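Local atomic coordinates of putative alpha-galactosidase (Bacteroides fragilis, PDB entry 4NZJ), a protein that probably hydrolyses terminal, non-reducing alpha-D-galactose residues from alpha-D-galactosides such as galactose oligosaccharides, galactomannans and galactolipids. Residues Tyr32-Ser36 with Arg132-Tyr136; Arg150-Leu156 with Cys196-Tyr201; Leu217-Tyr221 with Arg234-Met238. One frame throughout, in Å; residues are numbered along the deposited sequence.

Interaction 1. Residues Tyr32-Ser36 with Arg132-Tyr136; sequences YIPTS and RDLGY
Tyr-32 and Asp-133 meet through a very short hydrogen bond, in which the phenol OH of Tyr-32 donates to OD1 of Asp-133 at 2.5 Å. Asp-133 OD1 takes a second bond, from the backbone N of Thr-35 at 3.1 Å, and it does so with its anti lone pair, the one turned away from OD2; at 164° this N-H points almost straight at it. Arg-39 adds a salt bridge to OD1 and also binds the carbonyl O of Thr-35, which lies only 3.0 Å from Asp-133 OD1. Two acceptors so close would otherwise disfavour each other, and the shared arginine probably offsets this.

The stacking interaction belongs to Arg-132. Its chain runs out extended and then bends at chi3 (66°), which lays the guanidinium flat on one face of the Tyr-32 ring, with the planes 19° apart and CZ of Arg-132 3.8 Å from the ring centroid. This is a cation-pi contact, and CD adds a CH-pi contact over the same face. Arginine suits the place because it offers a flat charged group as well as an aliphatic chain; its NH1 is held at the far end by the carbonyl O of Arg-177.

Close van der Waals contacts complete the interface. Pro-34 packs CB 3.2 Å from the carbonyl O of Asp-133, while its CG rests near CA of Gly-135, whose positive phi suits glycine. CD2 of Leu-134 approaches OG of Ser-36, a hydroxyl bonded to Asn-16, whose ND2 also binds the carbonyl O of Asp-133.

The segment 32-36 belongs to the Ig-like domain and 132-136 to the loop before barrel strand 138-140, making this a domain interface. With one carboxylate oxygen gripped by tyrosine, backbone and arginine in a buried setting, Asp-133 is probably ionised, and its carboxylate binds the Ig-like domain to the barrel loop here.

Interaction 2. Residues Arg150-Leu156 with Cys196-Tyr201; sequences RGADGHL and CGSYGY
NH2 of Arg-150 donates to the carbonyl O of Gly-197 at 2.9 Å, through a bond bent to 136°, while NH1 of the same guanidinium reaches the carbonyl O of Gly-154 at 3.0 Å and forms a salt bridge with Asp-205. Both carbonyl oxygens lie close to the guanidinium plane, so its edge is spent on polar partners and a face is left for stacking. Tyr-201 takes that face: the two planes are only 5° apart, with NE of Arg-150 3.4 Å from CD1 of Tyr-201. The charge sits off-centre, nearer CG, while CD of Arg-150 stands over the middle of the Tyr-201 ring in a CH-pi contact, 3.6 Å from the centroid. A bend at chi3 (-65°) turns the end of the arginine across the tyrosine.

These are two loops at the C-terminal ends of strands 138-140 and 180-186 of the TIM barrel, and Arg-150 ties one to the other. A type I turn from Gly-151 to Gly-154, with an Asx turn at Asp-153, presents the Gly-154 carbonyl; a type II turn from Ser-198 to Tyr-201 delivers the tyrosine, which is the N-cap residue of helix 202-212.

Nearer the backbone of Arg-150, SG of Cys-196 packs 3.6 Å from its CB. CD2 of Leu-156 lies 3.7 Å from SG of Cys-196, its branched apolar end well suited to this buried spot beside Phe-209.

Interaction 3. Residues Leu217-Tyr221 with Arg234-Met238; sequences LKYDY and RYAKM
Tyr-219 carries its ring anti to the backbone N (chi1 -155°), reaching out from the strand toward the helix, and Met-238, a selenomethionine, answers with CG anti to its own N (175°), over one face of that ring. CG of Met-238 stands 3.9 Å from the Tyr-219 centroid in a CH-pi contact, with SE farther above the same face as a Met-aromatic contact; bends at chi2 and chi3 then bring CE of Met-238 back to 3.6 Å from Tyr-219 CE1. A flexible, unbranched methionine side chain can follow the ring face, and CG of Met-238 also meets CD2 of Leu-217 at 3.7 Å.

Tyr-235 sends its OH to the backbone O of Tyr-219, 2.8 Å away. CE1 of Tyr-235 lies 3.6 Å from Tyr-219 CD2, the rings nearly perpendicular, and CE2 of Tyr-235 lies 3.5 Å from CD1 of Tyr-221; the three tyrosines form an aromatic cluster. One water accepts from Tyr-219 OH and donates to the carbonyl O of Arg-234, bridging the two.

Segments 217-220 and 234-238 run nearly antiparallel within the beta-alpha-beta unit 216-220, 228-243, 250-254. Strands 180-186 and 250-254 flank strand 216-220, and helix 202-212 reaches Leu-217, Tyr-219 and Met-238 through Phe-209 and Glu-202.

How the interactions relate
Along the chain the three contacts follow in series. Interaction 1 joins the N-terminal Ig-like domain to the catalytic TIM barrel, whereas interactions 2 and 3 lie wholly within the barrel. Interactions 1 and 3 are on opposite sides of the chain's centre, their own centres about 29 Å apart; interactions 1 and 2 have their centres about 37 Å apart. Interactions 2 and 3, with centres about 15 Å apart, touch: Tyr-199 forms a cation-pi contact with Arg-234, and Ser-198 packs on Met-238 and Tyr-219. The loop 196-201, which leads into helix 202-212, thus packs against strand 216-220 and helix 228-243, while interaction 1 touches neither of the other contacts.

Interaction 1. Residues Tyr32-Ser36 with Arg132-Tyr136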
# COMPACT_ATOMS: atom_id res chain seq x y z
N TYR A 32 13.36 6.08 3.34
CA TYR A 32 14.20 5.05 3.92
C TYR A 32 14.39 3.96 2.88
O TYR A 32 13.42 3.49 2.27
CB TYR A 32 13.57 4.46 5.19
CG TYR A 32 14.28 3.24 5.71
CD1 TYR A 32 15.47 3.35 6.43
CD2 TYR A 32 13.79 1.96 5.46
CE1 TYR A 32 16.13 2.23 6.91
CE2 TYR A 32 14.45 0.84 5.94
CZ TYR A 32 15.62 0.98 6.66
OH TYR A 32 16.30 -0.12 7.13
N ILE A 33 15.64 3.56 2.67
CA ILE A 33 15.96 2.54 1.68
C ILE A 33 15.66 1.16 2.28
O ILE A 33 16.41 0.69 3.14
CB ILE A 33 17.43 2.62 1.25
CG1 ILE A 33 17.75 4.00 0.68
CG2 ILE A 33 17.75 1.51 0.24
CD1 ILE A 33 19.23 4.32 0.64
N PRO A 34 14.56 0.51 1.85
CA PRO A 34 14.21 -0.75 2.49
C PRO A 34 15.23 -1.82 2.14
O PRO A 34 15.44 -2.11 0.96
CB PRO A 34 12.82 -1.08 1.91
CG PRO A 34 12.38 0.15 1.17
CD PRO A 34 13.66 0.79 0.72
N THR A 35 15.87 -2.38 3.16
CA THR A 35 17.04 -3.24 2.94
C THR A 35 17.04 -4.46 3.86
O THR A 35 17.14 -4.33 5.08
CB THR A 35 18.35 -2.46 3.15
OG1 THR A 35 18.25 -1.17 2.53
CG2 THR A 35 19.52 -3.20 2.55
N SER A 36 16.92 -5.64 3.26
CA SER A 36 17.06 -6.88 4.01
C SER A 36 18.54 -7.18 4.23
O SER A 36 19.39 -6.69 3.49
CB SER A 36 16.39 -8.04 3.28
OG SER A 36 15.01 -7.79 3.10
N ARG A 132 9.36 -2.27 7.80
CA ARG A 132 10.00 -1.10 7.20
C ARG A 132 10.99 -1.50 6.11
O ARG A 132 11.07 -0.85 5.06
CB ARG A 132 10.69 -0.24 8.26
CG ARG A 132 11.19 1.09 7.70
CD ARG A 132 11.92 1.95 8.73
NE ARG A 132 13.16 1.34 9.17
CZ ARG A 132 14.12 1.98 9.85
NH1 ARG A 132 13.99 3.26 10.17
NH2 ARG A 132 15.22 1.33 10.20
N ASP A 133 11.71 -2.60 6.31
CA ASP A 133 12.69 -3.04 5.32
C ASP A 133 12.11 -3.73 4.09
O ASP A 133 12.84 -4.00 3.14
CB ASP A 133 13.77 -3.88 5.98
CG ASP A 133 14.69 -3.03 6.80
OD1 ASP A 133 15.36 -2.19 6.19
OD2 ASP A 133 14.69 -3.16 8.04
N LEU A 134 10.81 -4.00 4.11
CA LEU A 134 10.11 -4.50 2.93
C LEU A 134 9.27 -3.42 2.24
O LEU A 134 8.56 -3.73 1.28
CB LEU A 134 9.26 -5.74 3.27
CG LEU A 134 9.96 -7.09 3.10
CD1 LEU A 134 10.35 -7.36 1.65
CD2 LEU A 134 11.16 -7.19 4.01
N GLY A 135 9.35 -2.18 2.72
CA GLY A 135 8.75 -1.04 2.03
C GLY A 135 7.53 -0.42 2.69
O GLY A 135 7.02 0.59 2.21
N TYR A 136 7.06 -1.01 3.79
CA TYR A 136 5.92 -0.44 4.52
C TYR A 136 6.38 0.88 5.14
O TYR A 136 7.31 0.89 5.95
CB TYR A 136 5.42 -1.40 5.59
CG TYR A 136 4.80 -2.67 5.04
CD1 TYR A 136 3.44 -2.74 4.76
CD2 TYR A 136 5.57 -3.81 4.81
CE1 TYR A 136 2.87 -3.90 4.27
CE2 TYR A 136 5.00 -4.97 4.31
CZ TYR A 136 3.65 -5.01 4.04
OH TYR A 136 3.09 -6.17 3.55

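Interaction 2. Residues Arg150-Leu156 with Cys196-Tyr201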
# COMPACT_ATOMS: atom_id res chain seq x y z
N ARG A 150 -15.39 21.80 16.03
CA ARG A 150 -14.35 22.74 15.60
C ARG A 150 -14.16 23.77 16.70
O ARG A 150 -15.11 24.15 17.39
CB ARG A 150 -14.76 23.41 14.28
CG ARG A 150 -13.69 24.29 13.66
CD ARG A 150 -14.01 24.62 12.21
NE ARG A 150 -13.98 23.42 11.38
CZ ARG A 150 -12.91 22.94 10.75
NH1 ARG A 150 -11.73 23.56 10.81
NH2 ARG A 150 -13.01 21.82 10.05
N GLY A 151 -12.93 24.22 16.90
CA GLY A 151 -12.67 25.29 17.85
C GLY A 151 -13.35 26.57 17.40
O GLY A 151 -13.58 26.77 16.20
N ALA A 152 -13.70 27.43 18.35
CA ALA A 152 -14.23 28.75 18.01
C ALA A 152 -13.21 29.55 17.18
O ALA A 152 -13.58 30.48 16.47
CB ALA A 152 -14.62 29.52 19.26
N ASP A 153 -11.94 29.17 17.27
CA ASP A 153 -10.88 29.78 16.45
C ASP A 153 -10.86 29.34 14.98
O ASP A 153 -10.07 29.86 14.20
CB ASP A 153 -9.50 29.56 17.09
CG ASP A 153 -9.05 28.10 17.07
OD1 ASP A 153 -9.76 27.21 16.56
OD2 ASP A 153 -7.94 27.84 17.57
N GLY A 154 -11.72 28.39 14.62
CA GLY A 154 -11.86 27.97 13.22
C GLY A 154 -11.05 26.76 12.85
O GLY A 154 -11.04 26.36 11.69
N HIS A 155 -10.36 26.16 13.83
CA HIS A 155 -9.48 25.02 13.58
C HIS A 155 -9.99 23.74 14.23
O HIS A 155 -10.61 23.78 15.30
CB HIS A 155 -8.08 25.31 14.12
CG HIS A 155 -7.38 26.44 13.42
ND1 HIS A 155 -6.41 26.23 12.47
CD2 HIS A 155 -7.53 27.78 13.53
CE1 HIS A 155 -5.98 27.39 12.02
NE2 HIS A 155 -6.65 28.35 12.65
N LEU A 156 -9.68 22.62 13.60
CA LEU A 156 -9.87 21.31 14.23
C LEU A 156 -9.11 21.30 15.55
O LEU A 156 -8.05 21.92 15.67
CB LEU A 156 -9.34 20.20 13.32
CG LEU A 156 -10.12 20.00 12.02
CD1 LEU A 156 -9.31 19.13 11.07
CD2 LEU A 156 -11.49 19.40 12.29
N CYS A 196 -15.26 16.15 14.44
CA CYS A 196 -15.30 17.25 13.48
C CYS A 196 -14.68 16.88 12.13
O CYS A 196 -13.57 16.34 12.08
CB CYS A 196 -14.59 18.48 14.05
SG CYS A 196 -15.01 19.97 13.13
N GLY A 197 -15.40 17.17 11.05
CA GLY A 197 -14.88 17.01 9.68
C GLY A 197 -14.48 18.35 9.07
O GLY A 197 -14.51 19.38 9.74
N SER A 198 -14.14 18.34 7.78
CA SER A 198 -13.49 19.47 7.12
C SER A 198 -14.34 20.26 6.12
O SER A 198 -13.86 21.23 5.53
CB SER A 198 -12.23 18.99 6.39
OG SER A 198 -11.25 18.52 7.30
N TYR A 199 -15.59 19.86 5.89
CA TYR A 199 -16.40 20.55 4.89
C TYR A 199 -16.52 22.05 5.18
O TYR A 199 -16.92 22.45 6.27
CB TYR A 199 -17.78 19.92 4.79
CG TYR A 199 -18.66 20.60 3.76
CD1 TYR A 199 -18.30 20.60 2.42
CD2 TYR A 199 -19.84 21.23 4.13
CE1 TYR A 199 -19.08 21.22 1.47
CE2 TYR A 199 -20.63 21.86 3.18
CZ TYR A 199 -20.25 21.85 1.86
OH TYR A 199 -21.03 22.46 0.91
N GLY A 200 -16.15 22.87 4.20
CA GLY A 200 -16.19 24.32 4.32
C GLY A 200 -14.93 24.94 4.92
O GLY A 200 -14.79 26.16 4.94
N TYR A 201 -14.03 24.10 5.42
CA TYR A 201 -12.79 24.56 6.06
C TYR A 201 -11.58 23.83 5.47
O TYR A 201 -10.56 23.65 6.14
CB TYR A 201 -12.84 24.33 7.57
CG TYR A 201 -13.91 25.11 8.29
CD1 TYR A 201 -15.20 24.61 8.41
CD2 TYR A 201 -13.63 26.34 8.88
CE1 TYR A 201 -16.18 25.31 9.08
CE2 TYR A 201 -14.60 27.05 9.55
CZ TYR A 201 -15.88 26.54 9.65
OH TYR A 201 -16.86 27.24 10.32

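Interaction 3. Residues Leu217-Tyr221 with Arg234-Met238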
# COMPACT_ATOMS: atom_id res chain seq x y z
N LEU A 217 -3.66 12.11 3.54
CA LEU A 217 -5.00 12.36 4.06
C LEU A 217 -5.96 11.32 3.50
O LEU A 217 -6.09 11.20 2.28
CB LEU A 217 -5.49 13.75 3.67
CG LEU A 217 -6.94 14.05 4.06
CD1 LEU A 217 -7.10 14.03 5.57
CD2 LEU A 217 -7.43 15.37 3.47
N LYS A 218 -6.61 10.59 4.41
CA LYS A 218 -7.76 9.76 4.07
C LYS A 218 -9.00 10.62 4.27
O LYS A 218 -9.23 11.15 5.36
CB LYS A 218 -7.81 8.52 4.97
CG LYS A 218 -9.06 7.68 4.77
CD LYS A 218 -9.09 6.48 5.69
CE LYS A 218 -10.50 5.88 5.78
NZ LYS A 218 -10.60 4.93 6.91
N TYR A 219 -9.80 10.76 3.21
CA TYR A 219 -10.91 11.70 3.22
C TYR A 219 -12.22 10.94 2.97
O TYR A 219 -12.52 10.53 1.85
CB TYR A 219 -10.67 12.79 2.18
CG TYR A 219 -11.38 14.11 2.43
CD1 TYR A 219 -11.40 14.69 3.70
CD2 TYR A 219 -12.00 14.80 1.39
CE1 TYR A 219 -12.03 15.91 3.92
CE2 TYR A 219 -12.63 16.02 1.60
CZ TYR A 219 -12.64 16.57 2.87
OH TYR A 219 -13.25 17.79 3.09
N ASP A 220 -12.97 10.77 4.05
CA ASP A 220 -14.16 9.93 4.09
C ASP A 220 -15.39 10.74 3.65
O ASP A 220 -15.34 11.97 3.60
CB ASP A 220 -14.34 9.44 5.53
CG ASP A 220 -14.99 8.08 5.63
OD1 ASP A 220 -15.66 7.64 4.68
OD2 ASP A 220 -14.80 7.45 6.70
N TYR A 221 -16.47 10.03 3.35
CA TYR A 221 -17.65 10.67 2.78
C TYR A 221 -18.92 10.50 3.62
O TYR A 221 -20.03 10.69 3.12
CB TYR A 221 -17.89 10.19 1.33
CG TYR A 221 -18.68 11.18 0.53
CD1 TYR A 221 -18.17 12.45 0.27
CD2 TYR A 221 -19.96 10.88 0.06
CE1 TYR A 221 -18.90 13.39 -0.43
CE2 TYR A 221 -20.69 11.81 -0.64
CZ TYR A 221 -20.16 13.07 -0.88
OH TYR A 221 -20.89 14.01 -1.56
N ARG A 234 -16.67 18.26 -3.72
CA ARG A 234 -16.10 18.26 -2.37
C ARG A 234 -14.71 17.64 -2.35
O ARG A 234 -13.80 18.13 -1.68
CB ARG A 234 -17.03 17.54 -1.38
CG ARG A 234 -18.35 18.26 -1.16
CD ARG A 234 -19.10 17.73 0.05
NE ARG A 234 -20.38 18.41 0.19
CZ ARG A 234 -21.14 18.41 1.29
NH1 ARG A 234 -20.77 17.76 2.39
NH2 ARG A 234 -22.28 19.08 1.28
N TYR A 235 -14.53 16.57 -3.12
CA TYR A 235 -13.21 15.95 -3.24
C TYR A 235 -12.25 16.86 -4.01
O TYR A 235 -11.09 16.99 -3.63
CB TYR A 235 -13.30 14.55 -3.86
CG TYR A 235 -13.68 13.52 -2.82
CD1 TYR A 235 -12.77 13.12 -1.85
CD2 TYR A 235 -14.97 12.99 -2.78
CE1 TYR A 235 -13.12 12.21 -0.88
CE2 TYR A 235 -15.33 12.07 -1.81
CZ TYR A 235 -14.40 11.68 -0.86
OH TYR A 235 -14.75 10.77 0.11
N ALA A 236 -12.74 17.51 -5.06
CA ALA A 236 -11.90 18.44 -5.81
C ALA A 236 -11.42 19.61 -4.94
O ALA A 236 -10.27 20.02 -5.02
CB ALA A 236 -12.63 18.96 -7.04
N LYS A 237 -12.32 20.13 -4.11
CA LYS A 237 -12.01 21.25 -3.21
C LYS A 237 -10.88 20.90 -2.24
O LYS A 237 -9.93 21.67 -2.09
CB LYS A 237 -13.27 21.64 -2.42
CG LYS A 237 -13.07 22.75 -1.39
CD LYS A 237 -12.94 24.12 -2.03
CE LYS A 237 -12.70 25.19 -0.97
NZ LYS A 237 -13.79 25.24 0.04
N MSE A 238 -10.97 19.74 -1.60
CA MSE A 238 -9.92 19.32 -0.67
C MSE A 238 -8.64 19.03 -1.43
O MSE A 238 -7.55 19.31 -0.94
CB MSE A 238 -10.35 18.13 0.19
CG MSE A 238 -9.24 17.58 1.09
SE MSE A 238 -8.48 18.95 2.31
CE MSE A 238 -9.74 18.68 3.80
O HOH W 1 -14.57 18.88 0.99